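Long-range contact in chloride intracellular channel exc-4 (Caenorhabditis elegans, PDB 2YV9), which may insert into membranes to form chloride channels and is required to regulate lumen size as the excretory canal grows: residues A36-Q41 with M196-H201. Sequence-based numbering, arbitrary orientation.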
ATOM      1  N   ALA A  36       8.160  12.873   2.811  1.00 20.86           N
ATOM      2  CA  ALA A  36       9.207  11.870   3.017  1.00 23.59           C
ATOM      3  C   ALA A  36       8.699  10.450   3.127  1.00 21.55           C
ATOM      4  O   ALA A  36       9.384   9.593   3.702  1.00 27.30           O
ATOM      5  CB  ALA A  36      10.031  12.221   4.183  1.00 23.94           C
ATOM      6  N   ASP A  37       7.568  10.182   2.497  1.00 22.25           N
ATOM      7  CA  ASP A  37       6.999   8.862   2.505  1.00 20.41           C
ATOM      8  C   ASP A  37       7.918   7.970   1.676  1.00 19.77           C
ATOM      9  O   ASP A  37       8.204   8.293   0.497  1.00 23.17           O
ATOM     10  CB  ASP A  37       5.571   8.868   1.981  1.00 23.24           C
ATOM     11  CG  ASP A  37       4.944   7.493   1.999  1.00 29.11           C
ATOM     12  OD1 ASP A  37       4.078   7.265   2.880  1.00 26.85           O
ATOM     13  OD2 ASP A  37       5.279   6.631   1.135  1.00 23.62           O
ATOM     14  N   LEU A  38       8.381   6.854   2.282  1.00 20.19           N
ATOM     15  CA  LEU A  38       9.347   6.014   1.527  1.00 22.83           C
ATOM     16  C   LEU A  38       8.757   5.262   0.339  1.00 24.62           C
ATOM     17  O   LEU A  38       9.439   5.024  -0.692  1.00 24.04           O
ATOM     18  CB  LEU A  38       9.989   5.043   2.477  1.00 20.79           C
ATOM     19  CG  LEU A  38      10.995   5.617   3.453  1.00 22.88           C
ATOM     20  CD1 LEU A  38      11.309   4.585   4.572  1.00 22.32           C
ATOM     21  CD2 LEU A  38      12.273   6.040   2.758  1.00 21.16           C
ATOM     22  N   PHE A  39       7.493   4.898   0.431  1.00 20.76           N
ATOM     23  CA  PHE A  39       6.817   4.185  -0.691  1.00 22.31           C
ATOM     24  C   PHE A  39       6.600   5.141  -1.862  1.00 21.55           C
ATOM     25  O   PHE A  39       6.729   4.763  -3.002  1.00 25.30           O
ATOM     26  CB  PHE A  39       5.565   3.523  -0.177  1.00 23.45           C
ATOM     27  CG  PHE A  39       5.860   2.622   0.946  1.00 21.98           C
ATOM     28  CD1 PHE A  39       6.554   1.443   0.719  1.00 25.57           C
ATOM     29  CD2 PHE A  39       5.641   3.007   2.241  1.00 25.70           C
ATOM     30  CE1 PHE A  39       6.889   0.594   1.791  1.00 32.47           C
ATOM     31  CE2 PHE A  39       6.011   2.165   3.291  1.00 27.95           C
ATOM     32  CZ  PHE A  39       6.613   0.965   3.053  1.00 28.90           C
ATOM     33  N   CYS A  40       6.308   6.408  -1.556  1.00 22.60           N
ATOM     34  CA  CYS A  40       6.193   7.405  -2.625  1.00 21.80           C
ATOM     35  C   CYS A  40       7.536   7.574  -3.364  1.00 19.28           C
ATOM     36  O   CYS A  40       7.596   7.676  -4.596  1.00 22.19           O
ATOM     37  CB  CYS A  40       5.795   8.735  -2.057  1.00 22.28           C
ATOM     38  SG  CYS A  40       4.005   8.764  -1.496  1.00 25.23           S
ATOM     39  N   GLN A  41       8.606   7.669  -2.590  1.00 21.27           N
ATOM     40  CA  GLN A  41       9.928   7.824  -3.251  1.00 20.96           C
ATOM     41  C   GLN A  41      10.324   6.566  -4.054  1.00 21.01           C
ATOM     42  O   GLN A  41      10.894   6.657  -5.129  1.00 21.89           O
ATOM     43  CB  GLN A  41      11.059   8.172  -2.341  1.00 19.00           C
ATOM     44  CG  GLN A  41      12.179   8.730  -3.179  1.00 19.39           C
ATOM     45  CD  GLN A  41      13.408   9.306  -2.447  1.00 19.65           C
ATOM     46  OE1 GLN A  41      13.508   9.323  -1.209  1.00 21.66           O
ATOM     47  NE2 GLN A  41      14.384   9.765  -3.246  1.00 22.14           N
ATOM     48  N   MET A 196      18.120   3.211  -1.201  1.00 19.25           N
ATOM     49  CA  MET A 196      18.789   4.503  -1.241  1.00 22.45           C
ATOM     50  C   MET A 196      17.960   5.531  -0.413  1.00 22.01           C
ATOM     51  O   MET A 196      18.516   6.226   0.434  1.00 21.78           O
ATOM     52  CB  MET A 196      19.044   4.971  -2.674  1.00 22.49           C
ATOM     53  CG  MET A 196      20.107   4.142  -3.373  1.00 19.95           C
ATOM     54  SD  MET A 196      20.223   4.664  -5.135  1.00 23.59           S
ATOM     55  CE  MET A 196      21.924   4.089  -5.478  1.00 23.04           C
ATOM     56  N   PRO A 197      16.635   5.557  -0.623  1.00 18.48           N
ATOM     57  CA  PRO A 197      15.879   6.483   0.321  1.00 17.73           C
ATOM     58  C   PRO A 197      16.048   6.136   1.808  1.00 25.11           C
ATOM     59  O   PRO A 197      16.265   7.022   2.606  1.00 23.01           O
ATOM     60  CB  PRO A 197      14.431   6.314  -0.154  1.00 21.31           C
ATOM     61  CG  PRO A 197      14.569   5.928  -1.650  1.00 24.39           C
ATOM     62  CD  PRO A 197      15.768   4.986  -1.660  1.00 22.37           C
ATOM     63  N   ARG A 198      16.064   4.848   2.158  1.00 22.06           N
ATOM     64  CA  ARG A 198      16.259   4.447   3.558  1.00 17.64           C
ATOM     65  C   ARG A 198      17.631   4.923   4.090  1.00 17.68           C
ATOM     66  O   ARG A 198      17.766   5.454   5.207  1.00 20.41           O
ATOM     67  CB  ARG A 198      15.966   2.983   3.757  1.00 20.82           C
ATOM     68  CG  ARG A 198      14.473   2.660   3.582  1.00 21.65           C
ATOM     69  CD  ARG A 198      14.156   1.141   3.566  1.00 24.05           C
ATOM     70  NE  ARG A 198      12.717   0.867   3.608  1.00 22.76           N
ATOM     71  CZ  ARG A 198      11.864   1.208   2.648  1.00 24.77           C
ATOM     72  NH1 ARG A 198      12.314   1.763   1.525  1.00 22.34           N
ATOM     73  NH2 ARG A 198      10.566   0.990   2.793  1.00 26.74           N
ATOM     74  N   LEU A 199      18.672   4.721   3.293  1.00 18.67           N
ATOM     75  CA  LEU A 199      19.980   5.180   3.687  1.00 22.81           C
ATOM     76  C   LEU A 199      20.017   6.680   3.904  1.00 19.93           C
ATOM     77  O   LEU A 199      20.595   7.139   4.874  1.00 22.20           O
ATOM     78  CB  LEU A 199      21.031   4.732   2.685  1.00 22.66           C
ATOM     79  CG  LEU A 199      21.414   3.274   2.671  1.00 18.88           C
ATOM     80  CD1 LEU A 199      22.338   2.933   1.441  1.00 23.05           C
ATOM     81  CD2 LEU A 199      22.184   2.834   3.980  1.00 21.03           C
ATOM     82  N   HIS A 200      19.424   7.429   2.985  1.00 22.32           N
ATOM     83  CA  HIS A 200      19.443   8.891   3.087  1.00 21.14           C
ATOM     84  C   HIS A 200      18.649   9.337   4.305  1.00 22.00           C
ATOM     85  O   HIS A 200      19.110  10.211   5.060  1.00 22.67           O
ATOM     86  CB  HIS A 200      18.809   9.507   1.868  1.00 22.39           C
ATOM     87  CG  HIS A 200      18.949  10.989   1.831  1.00 20.79           C
ATOM     88  ND1 HIS A 200      20.169  11.643   1.844  1.00 19.94           N
ATOM     89  CD2 HIS A 200      18.003  11.958   1.844  1.00 24.60           C
ATOM     90  CE1 HIS A 200      19.952  12.949   1.848  1.00 24.89           C
ATOM     91  NE2 HIS A 200      18.654  13.165   1.852  1.00 24.17           N
ATOM     92  N   HIS A 201      17.494   8.718   4.549  1.00 19.20           N
ATOM     93  CA  HIS A 201      16.726   8.982   5.788  1.00 19.72           C
ATOM     94  C   HIS A 201      17.621   8.736   7.028  1.00 24.25           C
ATOM     95  O   HIS A 201      17.676   9.542   7.982  1.00 23.53           O
ATOM     96  CB  HIS A 201      15.469   8.118   5.921  1.00 18.83           C
ATOM     97  CG  HIS A 201      14.334   8.548   5.058  1.00 23.28           C
ATOM     98  ND1 HIS A 201      13.016   8.415   5.452  1.00 22.12           N
ATOM     99  CD2 HIS A 201      14.313   9.170   3.854  1.00 23.88           C
ATOM    100  CE1 HIS A 201      12.237   8.871   4.484  1.00 23.03           C
ATOM    101  NE2 HIS A 201      12.995   9.356   3.510  1.00 19.92           N
TER
HETATM  102  O   HOH W   1      11.995   3.915  -0.657  1.00 22.31           O
HETATM  103  O   HOH W   2       9.838   1.938   0.066  1.00 23.74           O
HETATM  104  O   HOH W   3      11.870   9.819   0.984  1.00 25.16           O
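Leu38 packs against both Arg198 and His201. Its CB lies 4.1 Å from Arg198 NH1. CG, placed beside the backbone N (chi1 -73°), comes within 3.6 Å of His201 CE1. From there CD1 sits 3.9 Å above the guanidinium plane of Arg198, over its centre, while CD2 makes a CH-pi contact with one face of the His201 imidazole, 3.5 Å from the ring centroid and 18° off its normal. CD2 also packs 3.6 Å from Pro197 CB. At the imidazole edge, Ala36 O lies 3.0 Å from His201 CE1, near the ring plane. Water 3 joins His201 NE2 to Gln41 OE1 (2.8 Å from each), and ND1 is hydrogen-bonded to Tyr248 OH. An alanine in place of His201 would probably leave Leu38 CD2 without its aromatic face, water 3 short of a partner and Tyr248 OH without its imidazole mate. Arg198 NH1 bonds Glu194 O, and waters 1 and 2 both bridge it to Leu38 O, each through one firm and one weak bond. No direct hydrogen bond links residues 36-41 with 196-201; apolar packing and water bridges join the thioredoxin-like N-terminal domain to the helical part of this GST fold, an interface that membrane insertion would presumably disrupt.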